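PDB 5SUX: AraC family transcriptional regulator from Vibrio cholerae, which probably activates transcription of virulence genes such as those of the toxin-coregulated pilus by binding DNA, with a small carboxylic acid held in its cupin-like domain. Local coordinates for residues Val11-Lys16 / Asp76-Val81; Phe22-Ile27 / Asn64-Phe69; Tyr30-Ile35 / Ile58-Lys63. All coordinates share one frame; numbering follows the deposited sequence.

How the contacts relate
All three contacts are antiparallel strand pairs of the cupin-like domain, and all touch the bound naphthalenyl butenoic acid. Contacts 1 and 3 lie in one sheet, where strands 79-86 and 31-35 are neighbours; Ile79 CG2 packs on Ile35 CB at 3.6 Å. Contact 2 belongs to the facing sheet, which meets contact 3 through Phe69 and Phe33. Contacts 2 and 3 are buried, with centres about 12 Å apart. Contact 1 is partly exposed at an outer strand, its centre about 17 Å from that of contact 3. Its outer face carries polar side chains, contact 2 mixes aromatic rings with buried amides, and contact 3 is mostly apolar apart from its lysines.

Contact 1: residues Val11-Lys16 / Asp76-Val81; sequences VYRMSK and DENINV. With 70H ((3E)-4-(8-methylnaphthalen-1-yl)but-3-enoic acid), chain B.
Asp76 meets Lys16 through its backbone: Asp76 O lies 3.6 Å from Lys16 CD, in the loop ends beyond two antiparallel strands at the edge of a cupin-like sheet. The charged ends, Lys16 NZ and Asp76 OD1, stay apart at 4.9 Å. Glu77 takes part through its carbonyl: a water lies between Glu77 O and Met14 O, within hydrogen-bonding distance of both. At Asn78 the amide turns back to the other segment. Its OD1 accepts a hydrogen bond from Ser15 OG at 3.2 Å, with the hydroxyl tilted 26° from the carbonyl plane. Its ND2 stays near Arg13 CD. Ile79 forms a hydrogen-bonded pair with Met14, and Met14 N reaches Ile79 O at 2.7 Å. Asn80 is on the other face with Arg13, in a non-hydrogen-bonded pair; its CB meets Val11 CG1 at 3.8 Å. The backbone N of Asn80 instead bonds Asp36. Val81 is paired with Tyr12 by two backbone bonds. Its two methyls divide the work. CG1, anti to the backbone N (chi1 -172°), points to the ligand, while CG2 touches Met14 SD at 3.7 Å. Tyr12 adds a second wall to the ligand site, and its hydroxyl is hydrogen-bonded to Tyr266 in helix 263-269. Ligand atom C06 sits over the centre of the Tyr12 ring, 3.5 Å above its plane.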
loop_
_atom_site.group_PDB
_atom_site.type_symbol
_atom_site.label_atom_id
_atom_site.label_comp_id
_atom_site.label_asym_id
_atom_site.label_seq_id
_atom_site.Cartn_x
_atom_site.Cartn_y
_atom_site.Cartn_z
ATOM N N VAL A 11 13.286 4.228 -1.993
ATOM C CA VAL A 11 13.467 4.863 -3.293
ATOM C C VAL A 11 13.956 3.807 -4.273
ATOM O O VAL A 11 14.938 3.108 -3.998
ATOM C CB VAL A 11 14.457 6.042 -3.228
ATOM C CG1 VAL A 11 14.684 6.623 -4.616
ATOM C CG2 VAL A 11 13.945 7.112 -2.284
ATOM N N TYR A 12 13.273 3.692 -5.411
ATOM C CA TYR A 12 13.576 2.691 -6.426
ATOM C C TYR A 12 13.952 3.377 -7.731
ATOM O O TYR A 12 13.428 4.447 -8.052
ATOM C CB TYR A 12 12.378 1.766 -6.656
ATOM C CG TYR A 12 11.850 1.119 -5.399
ATOM C CD1 TYR A 12 12.414 -0.053 -4.912
ATOM C CD2 TYR A 12 10.784 1.674 -4.703
ATOM C CE1 TYR A 12 11.934 -0.652 -3.764
ATOM C CE2 TYR A 12 10.297 1.080 -3.553
ATOM C CZ TYR A 12 10.875 -0.083 -3.088
ATOM O OH TYR A 12 10.393 -0.679 -1.943
ATOM N N ARG A 13 14.854 2.755 -8.488
ATOM C CA ARG A 13 15.333 3.311 -9.746
ATOM C C ARG A 13 14.613 2.674 -10.927
ATOM O O ARG A 13 14.378 1.461 -10.951
ATOM C CB ARG A 13 16.847 3.119 -9.893
ATOM C CG ARG A 13 17.434 3.724 -11.167
ATOM C CD ARG A 13 18.805 4.339 -10.919
ATOM N NE ARG A 13 19.894 3.400 -11.169
ATOM C CZ ARG A 13 20.776 3.026 -10.246
ATOM N NH1 ARG A 13 20.706 3.521 -9.014
ATOM N NH2 ARG A 13 21.738 2.164 -10.547
ATOM N N MET A 14 14.250 3.508 -11.899
ATOM C CA MET A 14 13.675 3.075 -13.166
ATOM C C MET A 14 14.561 3.589 -14.288
ATOM O O MET A 14 14.813 4.796 -14.375
ATOM C CB MET A 14 12.252 3.607 -13.348
ATOM C CG MET A 14 11.213 2.989 -12.447
ATOM S SD MET A 14 9.553 3.472 -12.951
ATOM C CE MET A 14 9.296 2.355 -14.322
ATOM N N SER A 15 15.033 2.686 -15.139
ATOM C CA SER A 15 15.753 3.107 -16.326
ATOM C C SER A 15 14.781 3.214 -17.499
ATOM O O SER A 15 13.571 3.016 -17.358
ATOM C CB SER A 15 16.905 2.151 -16.629
ATOM O OG SER A 15 17.923 2.812 -17.358
ATOM N N LYS A 16 15.324 3.531 -18.673
ATOM C CA LYS A 16 14.523 3.781 -19.867
ATOM C C LYS A 16 13.594 2.613 -20.166
ATOM O O LYS A 16 14.039 1.470 -20.306
ATOM C CB LYS A 16 15.453 4.045 -21.052
ATOM C CG LYS A 16 16.866 4.425 -20.626
ATOM C CD LYS A 16 17.651 5.070 -21.755
ATOM C CE LYS A 16 17.686 4.182 -22.980
ATOM N NZ LYS A 16 18.459 4.801 -24.089
ATOM N N ASP A 76 14.185 9.368 -20.889
ATOM C CA ASP A 76 15.544 8.905 -21.152
ATOM C C ASP A 76 16.390 8.920 -19.885
ATOM O O ASP A 76 17.207 8.018 -19.666
ATOM C CB ASP A 76 16.191 9.767 -22.237
ATOM C CG ASP A 76 15.432 9.724 -23.549
ATOM O OD1 ASP A 76 15.685 8.803 -24.353
ATOM O OD2 ASP A 76 14.583 10.613 -23.776
ATOM N N GLU A 77 16.216 9.936 -19.045
ATOM C CA GLU A 77 16.964 10.024 -17.801
ATOM C C GLU A 77 16.378 9.083 -16.756
ATOM O O GLU A 77 15.169 8.846 -16.709
ATOM C CB GLU A 77 16.965 11.459 -17.271
ATOM C CG GLU A 77 17.902 12.392 -18.020
ATOM C CD GLU A 77 17.171 13.518 -18.723
ATOM O OE1 GLU A 77 15.926 13.563 -18.642
ATOM O OE2 GLU A 77 17.843 14.358 -19.359
ATOM N N ASN A 78 17.259 8.541 -15.915
ATOM C CA ASN A 78 16.831 7.611 -14.879
ATOM C C ASN A 78 15.838 8.275 -13.934
ATOM O O ASN A 78 16.018 9.423 -13.521
ATOM C CB ASN A 78 18.038 7.092 -14.096
ATOM C CG ASN A 78 18.884 6.125 -14.901
ATOM O OD1 ASN A 78 18.424 5.554 -15.890
ATOM N ND2 ASN A 78 20.125 5.928 -14.473
ATOM N N ILE A 79 14.784 7.540 -13.596
ATOM C CA ILE A 79 13.713 8.027 -12.735
ATOM C C ILE A 79 13.823 7.340 -11.382
ATOM O O ILE A 79 14.063 6.130 -11.305
ATOM C CB ILE A 79 12.328 7.778 -13.368
ATOM C CG1 ILE A 79 12.148 8.637 -14.620
ATOM C CG2 ILE A 79 11.216 8.047 -12.367
ATOM C CD1 ILE A 79 10.807 8.444 -15.299
ATOM N N ASN A 80 13.658 8.117 -10.316
ATOM C CA ASN A 80 13.581 7.588 -8.961
ATOM C C ASN A 80 12.132 7.607 -8.493
ATOM O O ASN A 80 11.479 8.656 -8.524
ATOM C CB ASN A 80 14.455 8.395 -8.001
ATOM C CG ASN A 80 15.935 8.165 -8.227
ATOM O OD1 ASN A 80 16.364 7.047 -8.511
ATOM N ND2 ASN A 80 16.725 9.224 -8.100
ATOM N N VAL A 81 11.634 6.449 -8.073
ATOM C CA VAL A 81 10.289 6.319 -7.524
ATOM C C VAL A 81 10.407 6.247 -6.009
ATOM O O VAL A 81 11.081 5.359 -5.473
ATOM C CB VAL A 81 9.569 5.080 -8.080
ATOM C CG1 VAL A 81 8.110 5.081 -7.652
ATOM C CG2 VAL A 81 9.692 5.029 -9.595
HETATM C C10 70H B . 6.911 -2.344 -2.831
HETATM C C11 70H B . 6.195 -2.966 -1.649
HETATM C C12 70H B . 5.954 -1.946 -0.557
HETATM C C15 70H B . 6.827 1.486 -7.739
HETATM C C01 70H B . 4.083 0.449 -4.599
HETATM C C02 70H B . 5.135 0.724 -5.662
HETATM C C03 70H B . 6.415 0.048 -5.799
HETATM C C04 70H B . 7.220 0.454 -6.840
HETATM C C05 70H B . 8.497 -0.133 -7.079
HETATM C C06 70H B . 8.969 -1.143 -6.264
HETATM C C07 70H B . 8.177 -1.574 -5.207
HETATM C C08 70H B . 6.927 -1.018 -4.948
HETATM C C09 70H B . 6.222 -1.635 -3.750
HETATM O O13 70H B . 5.098 -2.179 0.333
HETATM O O14 70H B . 6.607 -0.869 -0.533
HETATM C C16 70H B . 5.608 2.120 -7.594
HETATM C C17 70H B . 4.774 1.731 -6.555
HETATM O O HOH W 1 13.817 6.334 -16.794
#

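Contact 2: residues Phe22-Ile27 / Asn64-Phe69; sequences FNNLYI and NSIQRF. With 70H ((3E)-4-(8-methylnaphthalen-1-yl)but-3-enoic acid), chain B.
The Phe69 ring carries Phe22 CD2 over one face, 3.5 Å above the plane and toward the rim. The two rings point the same way from paired strands of the cupin-like fold, with their planes at 49°. Ligand atom C17 and Gln67 CB lie at the edge of the Phe69 ring. Phe22 also borders the ligand: its CZ comes within 3.4 Å of naphthalene atom C03. The Tyr26 ring has Ile66 CD1 at its edge, 3.7 Å from CD1 of Tyr26. Its CG is anti to the backbone N (chi1 170°), and the ring runs alongside the Asn64 side chain. There Tyr26 OH donates to Asn64 OD1 at 2.6 Å, nearly in line with the carbonyl. This buried oxygen also takes a bond from Ser175 OG, and Asn64 ND2 goes to Glu172. Between the ends, Asn24 and Leu25 both face Gln67, which makes a G1 beta bulge. Asn24 has positive phi (57°), and the strand turns a corner here. On the face of Tyr26 and Ile66, Asn24 OD1 lies 2.8 Å from Arg68 NH2, with amide and guanidinium nearly perpendicular. Arg68 is also bonded to Asn46 and to the carbonyl of Arg209. On the face of Leu25 and Gln67, Ile27 CG1 packs on Gln67 CG, and Gln67 NE2 donates to Ser65 OG at 2.9 Å.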
loop_
_atom_site.group_PDB
_atom_site.type_symbol
_atom_site.label_atom_id
_atom_site.label_comp_id
_atom_site.label_asym_id
_atom_site.label_seq_id
_atom_site.Cartn_x
_atom_site.Cartn_y
_atom_site.Cartn_z
ATOM N N PHE A 22 2.672 -5.177 -10.755
ATOM C CA PHE A 22 2.180 -5.731 -9.503
ATOM C C PHE A 22 0.835 -6.400 -9.737
ATOM O O PHE A 22 -0.041 -5.832 -10.396
ATOM C CB PHE A 22 2.079 -4.641 -8.436
ATOM C CG PHE A 22 3.367 -3.903 -8.219
ATOM C CD1 PHE A 22 4.415 -4.503 -7.541
ATOM C CD2 PHE A 22 3.543 -2.622 -8.717
ATOM C CE1 PHE A 22 5.610 -3.835 -7.349
ATOM C CE2 PHE A 22 4.737 -1.949 -8.528
ATOM C CZ PHE A 22 5.771 -2.557 -7.844
ATOM N N ASN A 23 0.687 -7.612 -9.209
ATOM C CA ASN A 23 -0.525 -8.404 -9.366
ATOM C C ASN A 23 -0.905 -8.971 -8.008
ATOM O O ASN A 23 -0.099 -9.666 -7.380
ATOM C CB ASN A 23 -0.317 -9.531 -10.383
ATOM C CG ASN A 23 -1.578 -10.335 -10.626
ATOM O OD1 ASN A 23 -2.681 -9.791 -10.653
ATOM N ND2 ASN A 23 -1.420 -11.641 -10.796
ATOM N N ASN A 24 -2.126 -8.676 -7.562
ATOM C CA ASN A 24 -2.616 -9.105 -6.251
ATOM C C ASN A 24 -1.701 -8.616 -5.132
ATOM O O ASN A 24 -1.422 -9.338 -4.173
ATOM C CB ASN A 24 -2.792 -10.625 -6.187
ATOM C CG ASN A 24 -3.976 -11.107 -6.996
ATOM O OD1 ASN A 24 -4.830 -10.318 -7.395
ATOM N ND2 ASN A 24 -4.033 -12.410 -7.244
ATOM N N LEU A 25 -1.227 -7.378 -5.259
ATOM C CA LEU A 25 -0.402 -6.762 -4.225
ATOM C C LEU A 25 -1.307 -6.274 -3.102
ATOM O O LEU A 25 -2.057 -5.307 -3.276
ATOM C CB LEU A 25 0.420 -5.612 -4.794
ATOM C CG LEU A 25 1.321 -4.923 -3.764
ATOM C CD1 LEU A 25 2.389 -5.882 -3.252
ATOM C CD2 LEU A 25 1.953 -3.666 -4.337
ATOM N N TYR A 26 -1.240 -6.938 -1.953
ATOM C CA TYR A 26 -2.018 -6.524 -0.796
ATOM C C TYR A 26 -1.358 -5.318 -0.137
ATOM O O TYR A 26 -0.152 -5.324 0.125
ATOM C CB TYR A 26 -2.151 -7.675 0.201
ATOM C CG TYR A 26 -2.729 -7.241 1.523
ATOM C CD1 TYR A 26 -4.094 -7.035 1.674
ATOM C CD2 TYR A 26 -1.908 -7.027 2.620
ATOM C CE1 TYR A 26 -4.622 -6.628 2.883
ATOM C CE2 TYR A 26 -2.427 -6.628 3.829
ATOM C CZ TYR A 26 -3.780 -6.424 3.956
ATOM O OH TYR A 26 -4.282 -6.017 5.165
ATOM N N ILE A 27 -2.153 -4.288 0.131
ATOM C CA ILE A 27 -1.669 -3.043 0.716
ATOM C C ILE A 27 -1.911 -3.135 2.219
ATOM O O ILE A 27 -3.040 -2.982 2.692
ATOM C CB ILE A 27 -2.357 -1.824 0.094
ATOM C CG1 ILE A 27 -2.187 -1.845 -1.427
ATOM C CG2 ILE A 27 -1.784 -0.535 0.654
ATOM C CD1 ILE A 27 -0.739 -1.833 -1.880
ATOM N N ASN A 64 -5.652 -2.110 2.793
ATOM C CA ASN A 64 -6.452 -3.317 2.599
ATOM C C ASN A 64 -6.975 -3.468 1.178
ATOM O O ASN A 64 -7.859 -4.298 0.936
ATOM C CB ASN A 64 -7.626 -3.393 3.583
ATOM C CG ASN A 64 -7.167 -3.512 5.018
ATOM O OD1 ASN A 64 -6.245 -4.267 5.324
ATOM N ND2 ASN A 64 -7.800 -2.757 5.909
ATOM N N SER A 65 -6.457 -2.695 0.229
ATOM C CA SER A 65 -6.805 -2.920 -1.162
ATOM C C SER A 65 -5.890 -3.979 -1.767
ATOM O O SER A 65 -4.809 -4.276 -1.252
ATOM C CB SER A 65 -6.711 -1.623 -1.966
ATOM O OG SER A 65 -5.394 -1.098 -1.952
ATOM N N ILE A 66 -6.344 -4.556 -2.873
ATOM C CA ILE A 66 -5.569 -5.519 -3.646
ATOM C C ILE A 66 -5.289 -4.874 -4.996
ATOM O O ILE A 66 -6.208 -4.659 -5.796
ATOM C CB ILE A 66 -6.309 -6.854 -3.800
ATOM C CG1 ILE A 66 -6.739 -7.385 -2.428
ATOM C CG2 ILE A 66 -5.432 -7.869 -4.502
ATOM C CD1 ILE A 66 -5.588 -7.853 -1.562
ATOM N N GLN A 67 -4.022 -4.558 -5.252
ATOM C CA GLN A 67 -3.639 -3.729 -6.386
ATOM C C GLN A 67 -3.191 -4.576 -7.569
ATOM O O GLN A 67 -2.549 -5.618 -7.398
ATOM C CB GLN A 67 -2.520 -2.761 -5.994
ATOM C CG GLN A 67 -2.924 -1.745 -4.939
ATOM C CD GLN A 67 -3.940 -0.739 -5.449
ATOM O OE1 GLN A 67 -4.082 -0.535 -6.655
ATOM N NE2 GLN A 67 -4.653 -0.102 -4.526
ATOM N N ARG A 68 -3.540 -4.116 -8.771
ATOM C CA ARG A 68 -3.093 -4.724 -10.026
ATOM C C ARG A 68 -2.773 -3.577 -10.979
ATOM O O ARG A 68 -3.675 -3.023 -11.615
ATOM C CB ARG A 68 -4.152 -5.653 -10.612
ATOM C CG ARG A 68 -4.646 -6.732 -9.661
ATOM C CD ARG A 68 -5.797 -7.525 -10.263
ATOM N NE ARG A 68 -6.253 -8.579 -9.364
ATOM C CZ ARG A 68 -7.165 -8.409 -8.412
ATOM N NH1 ARG A 68 -7.726 -7.221 -8.233
ATOM N NH2 ARG A 68 -7.516 -9.428 -7.640
ATOM N N PHE A 69 -1.496 -3.215 -11.075
ATOM C CA PHE A 69 -1.121 -2.092 -11.921
ATOM C C PHE A 69 0.333 -2.230 -12.345
ATOM O O PHE A 69 1.108 -2.982 -11.749
ATOM C CB PHE A 69 -1.353 -0.750 -11.211
ATOM C CG PHE A 69 -0.406 -0.483 -10.071
ATOM C CD1 PHE A 69 -0.691 -0.931 -8.793
ATOM C CD2 PHE A 69 0.762 0.236 -10.276
ATOM C CE1 PHE A 69 0.177 -0.680 -7.743
ATOM C CE2 PHE A 69 1.631 0.494 -9.233
ATOM C CZ PHE A 69 1.339 0.034 -7.964
HETATM C C10 70H B . 6.911 -2.344 -2.831
HETATM C C11 70H B . 6.195 -2.966 -1.649
HETATM C C12 70H B . 5.954 -1.946 -0.557
HETATM C C15 70H B . 6.827 1.486 -7.739
HETATM C C01 70H B . 4.083 0.449 -4.599
HETATM C C02 70H B . 5.135 0.724 -5.662
HETATM C C03 70H B . 6.415 0.048 -5.799
HETATM C C04 70H B . 7.220 0.454 -6.840
HETATM C C05 70H B . 8.497 -0.133 -7.079
HETATM C C06 70H B . 8.969 -1.143 -6.264
HETATM C C07 70H B . 8.177 -1.574 -5.207
HETATM C C08 70H B . 6.927 -1.018 -4.948
HETATM C C09 70H B . 6.222 -1.635 -3.750
HETATM O O13 70H B . 5.098 -2.179 0.333
HETATM O O14 70H B . 6.607 -0.869 -0.533
HETATM C C16 70H B . 5.608 2.120 -7.594
HETATM C C17 70H B . 4.774 1.731 -6.555
HETATM O O HOH W 2 -4.873 -10.990 -10.605
#

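Contact 3: residues Tyr30-Ile35 / Ile58-Lys63; sequences YKMFWI and IILLKK. With 70H ((3E)-4-(8-methylnaphthalen-1-yl)but-3-enoic acid), chain B.
Lys31 NZ is gripped by several groups, while its backbone pairs with Leu61. This antiparallel pair of the cupin-like domain lines the ligand pocket with Lys31 and Phe33. The amine donates to carboxylate oxygen O13 of the ligand at 2.7 Å. It also bonds Asn28 OD1 and, weakly, Thr85 OG1. The chain runs extended from CB to CE and bends at its last torsion (chi4 -71°), which brings NZ to the carboxylate. The opposite charge of the acid probably favours a protonated amine. Phe33, on the same face, is sandwiched. Ligand C17 lies over the centre of one side of the ring, 3.5 Å above the plane. Ile59 CB covers the opposite side in a CH-pi contact, 3.7 Å from the centroid. Leu61 CD1 closes one edge of this ring, 3.9 Å from Phe33 CE1. At the end of the pair, Lys63 CB stands over the middle of the Tyr30 ring, 3.5 Å from its centroid, and the two side chains cross at about a right angle. On the other face Met32 lies beside Leu60, with Met32 CB 3.6 Å from Leu60 CD1. Trp34 CB meets Ile58 CD1 at the same distance. These side chains are covered by helices: Met32 and Leu60 touch helix 141-159, and Trp34 touches helix 121-131, while Ile58 touches both. Within the sheet, strand 31-35 is flanked by strand 79-86, and strand 57-61 by strand 114-118.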
loop_
_atom_site.group_PDB
_atom_site.type_symbol
_atom_site.label_atom_id
_atom_site.label_comp_id
_atom_site.label_asym_id
_atom_site.label_seq_id
_atom_site.Cartn_x
_atom_site.Cartn_y
_atom_site.Cartn_z
ATOM N N TYR A 30 -1.382 2.284 4.528
ATOM C CA TYR A 30 -1.536 3.352 3.548
ATOM C C TYR A 30 -0.192 3.710 2.931
ATOM O O TYR A 30 0.806 3.879 3.635
ATOM C CB TYR A 30 -2.168 4.585 4.197
ATOM C CG TYR A 30 -3.601 4.370 4.615
ATOM C CD1 TYR A 30 -3.920 4.032 5.925
ATOM C CD2 TYR A 30 -4.638 4.493 3.698
ATOM C CE1 TYR A 30 -5.232 3.831 6.311
ATOM C CE2 TYR A 30 -5.954 4.292 4.075
ATOM C CZ TYR A 30 -6.244 3.962 5.383
ATOM O OH TYR A 30 -7.550 3.760 5.763
ATOM N N LYS A 31 -0.172 3.800 1.604
ATOM C CA LYS A 31 1.040 4.093 0.860
ATOM C C LYS A 31 0.784 5.234 -0.109
ATOM O O LYS A 31 -0.350 5.474 -0.533
ATOM C CB LYS A 31 1.539 2.870 0.077
ATOM C CG LYS A 31 1.972 1.698 0.937
ATOM C CD LYS A 31 2.423 0.533 0.073
ATOM C CE LYS A 31 2.323 -0.783 0.824
ATOM N NZ LYS A 31 3.348 -0.891 1.898
ATOM N N MET A 32 1.858 5.938 -0.454
ATOM C CA MET A 32 1.833 6.918 -1.525
ATOM C C MET A 32 3.177 6.892 -2.231
ATOM O O MET A 32 4.210 6.628 -1.612
ATOM C CB MET A 32 1.522 8.331 -1.013
ATOM C CG MET A 32 2.379 8.793 0.150
ATOM S SD MET A 32 1.723 10.292 0.909
ATOM C CE MET A 32 0.178 9.679 1.564
ATOM N N PHE A 33 3.156 7.147 -3.538
ATOM C CA PHE A 33 4.390 7.169 -4.304
ATOM C C PHE A 33 4.314 8.221 -5.402
ATOM O O PHE A 33 3.235 8.676 -5.790
ATOM C CB PHE A 33 4.727 5.784 -4.891
ATOM C CG PHE A 33 3.757 5.289 -5.931
ATOM C CD1 PHE A 33 2.703 4.463 -5.576
ATOM C CD2 PHE A 33 3.928 5.611 -7.269
ATOM C CE1 PHE A 33 1.823 3.987 -6.533
ATOM C CE2 PHE A 33 3.050 5.142 -8.229
ATOM C CZ PHE A 33 1.999 4.325 -7.862
ATOM N N TRP A 34 5.493 8.605 -5.887
ATOM C CA TRP A 34 5.638 9.599 -6.940
ATOM C C TRP A 34 7.019 9.436 -7.556
ATOM O O TRP A 34 7.915 8.831 -6.962
ATOM C CB TRP A 34 5.453 11.024 -6.406
ATOM C CG TRP A 34 6.529 11.456 -5.447
ATOM C CD1 TRP A 34 7.629 12.213 -5.733
ATOM C CD2 TRP A 34 6.605 11.152 -4.049
ATOM N NE1 TRP A 34 8.384 12.400 -4.600
ATOM C CE2 TRP A 34 7.777 11.757 -3.553
ATOM C CE3 TRP A 34 5.798 10.425 -3.170
ATOM C CZ2 TRP A 34 8.159 11.659 -2.218
ATOM C CZ3 TRP A 34 6.179 10.328 -1.846
ATOM C CH2 TRP A 34 7.347 10.943 -1.382
ATOM N N ILE A 35 7.181 9.985 -8.754
ATOM C CA ILE A 35 8.469 9.985 -9.436
ATOM C C ILE A 35 9.121 11.345 -9.236
ATOM O O ILE A 35 8.444 12.364 -9.056
ATOM C CB ILE A 35 8.322 9.643 -10.934
ATOM C CG1 ILE A 35 7.527 10.726 -11.664
ATOM C CG2 ILE A 35 7.655 8.283 -11.104
ATOM C CD1 ILE A 35 7.349 10.451 -13.142
ATOM N N ILE A 58 1.024 12.612 -7.273
ATOM C CA ILE A 58 1.104 11.777 -6.081
ATOM C C ILE A 58 0.030 10.704 -6.191
ATOM O O ILE A 58 -1.156 11.018 -6.354
ATOM C CB ILE A 58 0.925 12.605 -4.799
ATOM C CG1 ILE A 58 1.904 13.779 -4.777
ATOM C CG2 ILE A 58 1.116 11.731 -3.567
ATOM C CD1 ILE A 58 3.350 13.370 -4.647
ATOM N N ILE A 59 0.436 9.440 -6.102
ATOM C CA ILE A 59 -0.476 8.307 -6.220
ATOM C C ILE A 59 -0.687 7.718 -4.833
ATOM O O ILE A 59 0.280 7.346 -4.158
ATOM C CB ILE A 59 0.056 7.243 -7.190
ATOM C CG1 ILE A 59 0.264 7.846 -8.579
ATOM C CG2 ILE A 59 -0.913 6.073 -7.268
ATOM C CD1 ILE A 59 -1.025 8.162 -9.286
ATOM N N LEU A 60 -1.948 7.621 -4.416
ATOM C CA LEU A 60 -2.319 7.105 -3.106
ATOM C C LEU A 60 -2.880 5.696 -3.248
ATOM O O LEU A 60 -3.700 5.433 -4.134
ATOM C CB LEU A 60 -3.361 8.004 -2.426
ATOM C CG LEU A 60 -3.081 9.487 -2.147
ATOM C CD1 LEU A 60 -1.746 9.675 -1.453
ATOM C CD2 LEU A 60 -3.167 10.353 -3.406
ATOM N N LEU A 61 -2.443 4.795 -2.371
ATOM C CA LEU A 61 -2.903 3.412 -2.363
ATOM C C LEU A 61 -3.602 3.124 -1.041
ATOM O O LEU A 61 -3.012 3.300 0.031
ATOM C CB LEU A 61 -1.741 2.438 -2.579
ATOM C CG LEU A 61 -0.955 2.618 -3.880
ATOM C CD1 LEU A 61 0.178 1.604 -3.968
ATOM C CD2 LEU A 61 -1.872 2.512 -5.091
ATOM N N LYS A 62 -4.847 2.664 -1.124
ATOM C CA LYS A 62 -5.696 2.515 0.050
ATOM C C LYS A 62 -5.345 1.255 0.832
ATOM O O LYS A 62 -5.099 0.194 0.252
ATOM C CB LYS A 62 -7.163 2.475 -0.377
ATOM C CG LYS A 62 -8.169 2.560 0.754
ATOM C CD LYS A 62 -9.571 2.267 0.235
ATOM C CE LYS A 62 -10.619 3.089 0.963
ATOM N NZ LYS A 62 -11.722 2.252 1.510
ATOM N N LYS A 63 -5.329 1.380 2.159
ATOM C CA LYS A 63 -5.071 0.232 3.018
ATOM C C LYS A 63 -6.113 -0.857 2.783
ATOM O O LYS A 63 -7.298 -0.575 2.587
ATOM C CB LYS A 63 -5.076 0.655 4.490
ATOM C CG LYS A 63 -4.678 -0.454 5.460
ATOM C CD LYS A 63 -4.774 -0.001 6.910
ATOM C CE LYS A 63 -4.373 -1.118 7.865
ATOM N NZ LYS A 63 -4.454 -0.700 9.292
HETATM C C10 70H B . 6.911 -2.344 -2.831
HETATM C C11 70H B . 6.195 -2.966 -1.649
HETATM C C12 70H B . 5.954 -1.946 -0.557
HETATM C C15 70H B . 6.827 1.486 -7.739
HETATM C C01 70H B . 4.083 0.449 -4.599
HETATM C C02 70H B . 5.135 0.724 -5.662
HETATM C C03 70H B . 6.415 0.048 -5.799
HETATM C C04 70H B . 7.220 0.454 -6.840
HETATM C C05 70H B . 8.497 -0.133 -7.079
HETATM C C06 70H B . 8.969 -1.143 -6.264
HETATM C C07 70H B . 8.177 -1.574 -5.207
HETATM C C08 70H B . 6.927 -1.018 -4.948
HETATM C C09 70H B . 6.222 -1.635 -3.750
HETATM O O13 70H B . 5.098 -2.179 0.333
HETATM O O14 70H B . 6.607 -0.869 -0.533
HETATM C C16 70H B . 5.608 2.120 -7.594
HETATM C C17 70H B . 4.774 1.731 -6.555
#